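Local coordinates for GAF domain-containing protein (Thermoplasma acidophilum, PDB 4MN7), which acts as a type II free methionine-R-sulfoxide reductase and so probably reduces the R-sulfoxide of free methionine back to methionine, at residues E72-V75 / K76-P79; F116-E119 / D120-M123. The protein carries 1 engineered substitution. All coordinates share one frame; numbering follows the deposited sequence.

In the fold
The two contacts come in series along one GAF domain, their centres about 18 Å apart. Contact 1 (72-79) begins at the last residue of strand 70-72, outermost in this chain's sheet, and runs into the loop that returns to strand 90-98; contact 2 (116-123) lies beyond strand 101-110, where the chain enters helix 118-136. They meet lightly, Tyr73 CE1 lying 4.0 Å from Phe116 O. Firmer evidence of coupling comes from the backbone bonding between Tyr73 and Ala114, and from Asn71, the residue just before contact 1, whose amide bonds to Phe116 O and Glu121 OE2. The start of the C-terminal helix is thus tied to the edge strand and its outgoing loop.

Contact 1: E72-V75 / K76-P79; sequences EYDV and KSNP
Val75 and Asn78 close a type I beta turn, in which Asn78 N donates to Val75 O over 3.0 Å. The C=O...donor angle is only 111° and the nitrogen stands well above the carbonyl plane, consistent with the tight reversal. Asp74, just ahead of the turn, reaches over it with its carboxylate: OD1 receives a weak bond from Ser77 N at 3.4 Å, and OD2 lies 3.0 Å from Ser77 OG. The side chain of Glu72 spans a wider gap. With CG anti to the backbone N (chi1 172°) and the chain then bent at chi2, its carboxylate folds over the following residues, and the two oxygens serve different partners. Glu72 OE1 offers the anti lone pair to Asp74 N at 2.8 Å, which fixes the carboxylate against the backbone before the turn. Glu72 OE2 accepts from Asn78 ND2 at 3.2 Å, met from above the carboxylate plane; carboxylate and amide stand nearly perpendicular, 89° apart. One acidic group therefore ties together the entry and exit of the turn. The other end of the Asn78 amide faces onward: OD1 bonds to Lys80 N in an Asx turn, with a weak bond from Tyr81 N, so that both ends of the amide are engaged. Buried Val75 turns its side chain from the polar network toward Tyr81, Ala83 and Thr88 of the same long loop. The segment begins at the last residue of strand 70-72, outermost in this chain's sheet, and runs into the loop; backbone bonds from Glu72 to Glu91 and from Val75 to Gln89 hold it beside the beginning of strand 90-98.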
ATOM      1  N   GLU A  72     -11.060  20.909   9.044  1.00 43.98           N
ATOM      2  CA  GLU A  72     -11.737  21.700  10.089  1.00 39.64           C
ATOM      3  C   GLU A  72     -10.767  21.967  11.243  1.00 37.78           C
ATOM      4  O   GLU A  72     -10.370  21.061  11.960  1.00 40.12           O
ATOM      5  CB  GLU A  72     -12.972  20.976  10.580  1.00 40.57           C
ATOM      6  CG  GLU A  72     -13.607  21.626  11.776  1.00 43.75           C
ATOM      7  CD  GLU A  72     -13.978  23.078  11.465  1.00 48.30           C
ATOM      8  OE1 GLU A  72     -13.487  24.023  12.153  1.00 49.57           O
ATOM      9  OE2 GLU A  72     -14.723  23.273  10.485  1.00 54.88           O
ATOM     10  N   TYR A  73     -10.364  23.222  11.382  1.00 44.64           N
ATOM     11  CA  TYR A  73      -9.393  23.671  12.408  1.00 46.93           C
ATOM     12  C   TYR A  73      -9.970  23.692  13.835  1.00 47.17           C
ATOM     13  O   TYR A  73      -9.198  23.596  14.830  1.00 43.46           O
ATOM     14  CB  TYR A  73      -8.958  25.112  12.090  1.00 53.31           C
ATOM     15  CG  TYR A  73      -8.432  25.292  10.675  1.00 65.26           C
ATOM     16  CD1 TYR A  73      -7.113  24.849  10.304  1.00 81.26           C
ATOM     17  CD2 TYR A  73      -9.231  25.908   9.685  1.00 76.30           C
ATOM     18  CE1 TYR A  73      -6.621  25.024   8.996  1.00 74.30           C
ATOM     19  CE2 TYR A  73      -8.754  26.074   8.368  1.00 84.06           C
ATOM     20  CZ  TYR A  73      -7.465  25.629   8.027  1.00 85.57           C
ATOM     21  OH  TYR A  73      -7.034  25.812   6.731  1.00 93.23           O
ATOM     22  N   ASP A  74     -11.304  23.857  13.914  1.00 46.57           N
ATOM     23  CA  ASP A  74     -12.029  24.034  15.176  1.00 53.09           C
ATOM     24  C   ASP A  74     -13.460  23.436  15.156  1.00 51.98           C
ATOM     25  O   ASP A  74     -14.451  24.153  14.894  1.00 53.70           O
ATOM     26  CB  ASP A  74     -12.119  25.507  15.500  1.00 56.98           C
ATOM     27  CG  ASP A  74     -12.443  25.749  16.972  1.00 66.00           C
ATOM     28  OD1 ASP A  74     -12.857  24.783  17.681  1.00 67.05           O
ATOM     29  OD2 ASP A  74     -12.245  26.896  17.411  1.00 69.63           O
ATOM     30  N   VAL A  75     -13.534  22.129  15.399  1.00 49.96           N
ATOM     31  CA  VAL A  75     -14.751  21.317  15.284  1.00 58.10           C
ATOM     32  C   VAL A  75     -15.850  21.774  16.254  1.00 60.16           C
ATOM     33  O   VAL A  75     -17.004  21.911  15.861  1.00 63.06           O
ATOM     34  CB  VAL A  75     -14.492  19.798  15.593  1.00 60.88           C
ATOM     35  CG1 VAL A  75     -15.791  18.962  15.481  1.00 68.76           C
ATOM     36  CG2 VAL A  75     -13.487  19.219  14.628  1.00 70.17           C
ATOM     37  N   LYS A  76     -15.484  21.979  17.512  1.00 66.85           N
ATOM     38  CA  LYS A  76     -16.461  22.251  18.554  1.00 73.53           C
ATOM     39  C   LYS A  76     -17.086  23.591  18.257  1.00 75.00           C
ATOM     40  O   LYS A  76     -18.306  23.758  18.364  1.00 76.27           O
ATOM     41  CB  LYS A  76     -15.825  22.220  19.957  1.00 76.48           C
ATOM     42  CG  LYS A  76     -15.191  20.882  20.376  1.00 74.48           C
ATOM     43  CD  LYS A  76     -16.219  19.853  20.893  1.00 81.64           C
ATOM     44  CE  LYS A  76     -15.571  18.800  21.818  1.00 86.54           C
ATOM     45  NZ  LYS A  76     -16.453  18.234  22.888  1.00 85.37           N
ATOM     46  N   SER A  77     -16.267  24.534  17.813  1.00 74.31           N
ATOM     47  CA  SER A  77     -16.793  25.874  17.485  1.00 81.99           C
ATOM     48  C   SER A  77     -17.395  25.967  16.039  1.00 73.12           C
ATOM     49  O   SER A  77     -17.601  27.055  15.494  1.00 75.47           O
ATOM     50  CB  SER A  77     -15.711  26.952  17.738  1.00 72.45           C
ATOM     51  OG  SER A  77     -15.065  27.270  16.527  1.00 69.96           O
ATOM     52  N   ASN A  78     -17.672  24.823  15.426  1.00 73.21           N
ATOM     53  CA  ASN A  78     -18.408  24.793  14.189  1.00 68.94           C
ATOM     54  C   ASN A  78     -19.727  24.139  14.525  1.00 88.31           C
ATOM     55  O   ASN A  78     -19.812  22.902  14.662  1.00 84.44           O
ATOM     56  CB  ASN A  78     -17.683  24.005  13.129  1.00 67.51           C
ATOM     57  CG  ASN A  78     -18.541  23.723  11.914  1.00 67.58           C
ATOM     58  OD1 ASN A  78     -19.756  23.529  12.001  1.00 76.03           O
ATOM     59  ND2 ASN A  78     -17.900  23.662  10.773  1.00 68.93           N
ATOM     60  N   PRO A  79     -20.773  24.970  14.665  1.00 89.72           N
ATOM     61  CA  PRO A  79     -22.049  24.451  15.111  1.00 84.86           C
ATOM     62  C   PRO A  79     -22.801  23.611  14.068  1.00 81.84           C
ATOM     63  O   PRO A  79     -23.854  23.085  14.414  1.00 81.28           O
ATOM     64  CB  PRO A  79     -22.830  25.722  15.473  1.00 88.54           C
ATOM     65  CG  PRO A  79     -22.246  26.780  14.605  1.00 91.84           C
ATOM     66  CD  PRO A  79     -20.794  26.434  14.477  1.00 89.10           C
TER

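Contact 2: F116-E119 / D120-M123; sequences FSKE and DEAM
Asp120 OD2 is gripped by two donors of Ser117, the backbone N at 2.8 Å and the hydroxyl OG at 2.9 Å. The N-H bond is fairly straight (161°) and uses the anti lone pair of OD2, whereas the hydroxyl comes from above the carboxylate plane. A first torsion of -71° carries the Asp120 carboxylate beside its own backbone N and back to the start of the helix. Its second oxygen, OD1, bonds to Tyr25 OH, so both carboxylate oxygens are held and the group has little freedom to turn. An alanine in place of Asp120 is likely to leave Ser117 N and OG without this acceptor, Tyr25 OH without this partner, and the first helical turn less firmly fixed. Ser117 O then begins the regular ladder, taking Glu121 N at 3.0 Å; Lys118 to Ala122 and Glu119 to Met123 follow. The side chains of Lys118 and Glu121 run side by side the same way, forming a long salt bridge of 3.7 Å between NZ and OE1, while Glu121 OE2 bonds to Asn71. Phe116 buries its ring against Tyr25 and strands 90-98 and 101-110, and Met123 packs on Leu3 of the second subunit. Ser117 is the N-cap of helix 118-136 and Asp120 its third residue, so the bond from Ser117 N to Asp120 OD2 is one half of a capping box; the reciprocal pair, Ser117 OG and Asp120 N, is 3.6 Å apart and does not close it, the hydroxyl turning to OD2 instead. It is a helix N-cap opening the last helix of the GAF fold.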
ATOM      1  N   PHE A 116      -3.719  20.434  11.698  1.00 38.11           N
ATOM      2  CA  PHE A 116      -3.392  20.059  10.325  1.00 40.94           C
ATOM      3  C   PHE A 116      -3.019  21.286   9.513  1.00 43.48           C
ATOM      4  O   PHE A 116      -3.850  22.130   9.174  1.00 47.77           O
ATOM      5  CB  PHE A 116      -4.562  19.332   9.710  1.00 39.44           C
ATOM      6  CG  PHE A 116      -4.990  18.145  10.511  1.00 37.73           C
ATOM      7  CD1 PHE A 116      -4.206  17.041  10.602  1.00 34.28           C
ATOM      8  CD2 PHE A 116      -6.179  18.160  11.214  1.00 35.56           C
ATOM      9  CE1 PHE A 116      -4.591  15.931  11.352  1.00 35.82           C
ATOM     10  CE2 PHE A 116      -6.561  17.054  11.979  1.00 34.23           C
ATOM     11  CZ  PHE A 116      -5.767  15.938  12.053  1.00 38.39           C
ATOM     12  N   SER A 117      -1.733  21.410   9.264  1.00 41.65           N
ATOM     13  CA  SER A 117      -1.199  22.554   8.522  1.00 43.98           C
ATOM     14  C   SER A 117      -1.173  22.231   7.015  1.00 41.17           C
ATOM     15  O   SER A 117      -1.531  21.113   6.588  1.00 45.46           O
ATOM     16  CB  SER A 117       0.240  22.822   9.027  1.00 45.87           C
ATOM     17  OG  SER A 117       1.077  21.674   8.802  1.00 52.32           O
ATOM     18  N   LYS A 118      -0.733  23.181   6.217  1.00 39.70           N
ATOM     19  CA  LYS A 118      -0.564  23.015   4.772  1.00 36.72           C
ATOM     20  C   LYS A 118       0.391  21.901   4.449  1.00 34.26           C
ATOM     21  O   LYS A 118       0.149  21.166   3.510  1.00 35.36           O
ATOM     22  CB  LYS A 118      -0.021  24.272   4.094  1.00 45.98           C
ATOM     23  CG  LYS A 118      -0.909  25.476   4.197  1.00 60.29           C
ATOM     24  CD  LYS A 118      -2.074  25.387   3.233  1.00 73.38           C
ATOM     25  CE  LYS A 118      -3.204  26.354   3.632  1.00 79.25           C
ATOM     26  NZ  LYS A 118      -4.475  25.911   2.983  1.00 81.74           N
ATOM     27  N   GLU A 119       1.449  21.774   5.239  1.00 35.30           N
ATOM     28  CA  GLU A 119       2.432  20.668   5.109  1.00 40.97           C
ATOM     29  C   GLU A 119       1.689  19.313   5.205  1.00 39.04           C
ATOM     30  O   GLU A 119       1.871  18.436   4.392  1.00 35.34           O
ATOM     31  CB  GLU A 119       3.508  20.794   6.214  1.00 42.12           C
ATOM     32  CG  GLU A 119       4.460  19.607   6.385  1.00 55.25           C
ATOM     33  CD  GLU A 119       5.362  19.647   7.648  1.00 61.73           C
ATOM     34  OE1 GLU A 119       5.177  20.515   8.557  1.00 66.02           O
ATOM     35  OE2 GLU A 119       6.276  18.777   7.748  1.00 66.43           O
ATOM     36  N   ASP A 120       0.830  19.181   6.196  1.00 39.45           N
ATOM     37  CA  ASP A 120       0.030  17.965   6.412  1.00 36.49           C
ATOM     38  C   ASP A 120      -0.903  17.670   5.257  1.00 35.42           C
ATOM     39  O   ASP A 120      -1.073  16.523   4.815  1.00 33.21           O
ATOM     40  CB  ASP A 120      -0.871  18.137   7.670  1.00 42.19           C
ATOM     41  CG  ASP A 120      -0.100  18.125   8.980  1.00 42.30           C
ATOM     42  OD1 ASP A 120       0.552  17.107   9.322  1.00 43.67           O
ATOM     43  OD2 ASP A 120      -0.152  19.171   9.682  1.00 51.60           O
ATOM     44  N   GLU A 121      -1.553  18.697   4.787  1.00 35.01           N
ATOM     45  CA  GLU A 121      -2.382  18.574   3.666  1.00 37.26           C
ATOM     46  C   GLU A 121      -1.673  17.997   2.479  1.00 37.71           C
ATOM     47  O   GLU A 121      -2.191  17.079   1.839  1.00 38.66           O
ATOM     48  CB  GLU A 121      -2.984  19.935   3.277  1.00 40.47           C
ATOM     49  CG  GLU A 121      -3.980  20.421   4.281  1.00 42.37           C
ATOM     50  CD  GLU A 121      -4.698  21.714   3.881  1.00 47.68           C
ATOM     51  OE1 GLU A 121      -4.533  22.206   2.740  1.00 48.62           O
ATOM     52  OE2 GLU A 121      -5.457  22.228   4.746  1.00 48.17           O
ATOM     53  N   ALA A 122      -0.523  18.574   2.145  1.00 33.90           N
ATOM     54  CA  ALA A 122       0.227  18.149   0.949  1.00 34.15           C
ATOM     55  C   ALA A 122       0.787  16.721   1.148  1.00 32.48           C
ATOM     56  O   ALA A 122       0.710  15.873   0.266  1.00 35.16           O
ATOM     57  CB  ALA A 122       1.351  19.154   0.659  1.00 34.53           C
ATOM     58  N   MET A 123       1.235  16.405   2.351  1.00 33.35           N
ATOM     59  CA  MET A 123       1.816  15.072   2.600  1.00 32.97           C
ATOM     60  C   MET A 123       0.700  14.058   2.532  1.00 32.09           C
ATOM     61  O   MET A 123       0.865  13.019   1.931  1.00 32.74           O
ATOM     62  CB  MET A 123       2.541  15.065   3.918  1.00 36.76           C
ATOM     63  CG  MET A 123       3.259  13.771   4.263  1.00 52.98           C
ATOM     64  SD  MET A 123       4.703  13.300   3.282  1.00 54.40           S
ATOM     65  CE  MET A 123       5.359  14.876   3.084  1.00 35.66           C
TER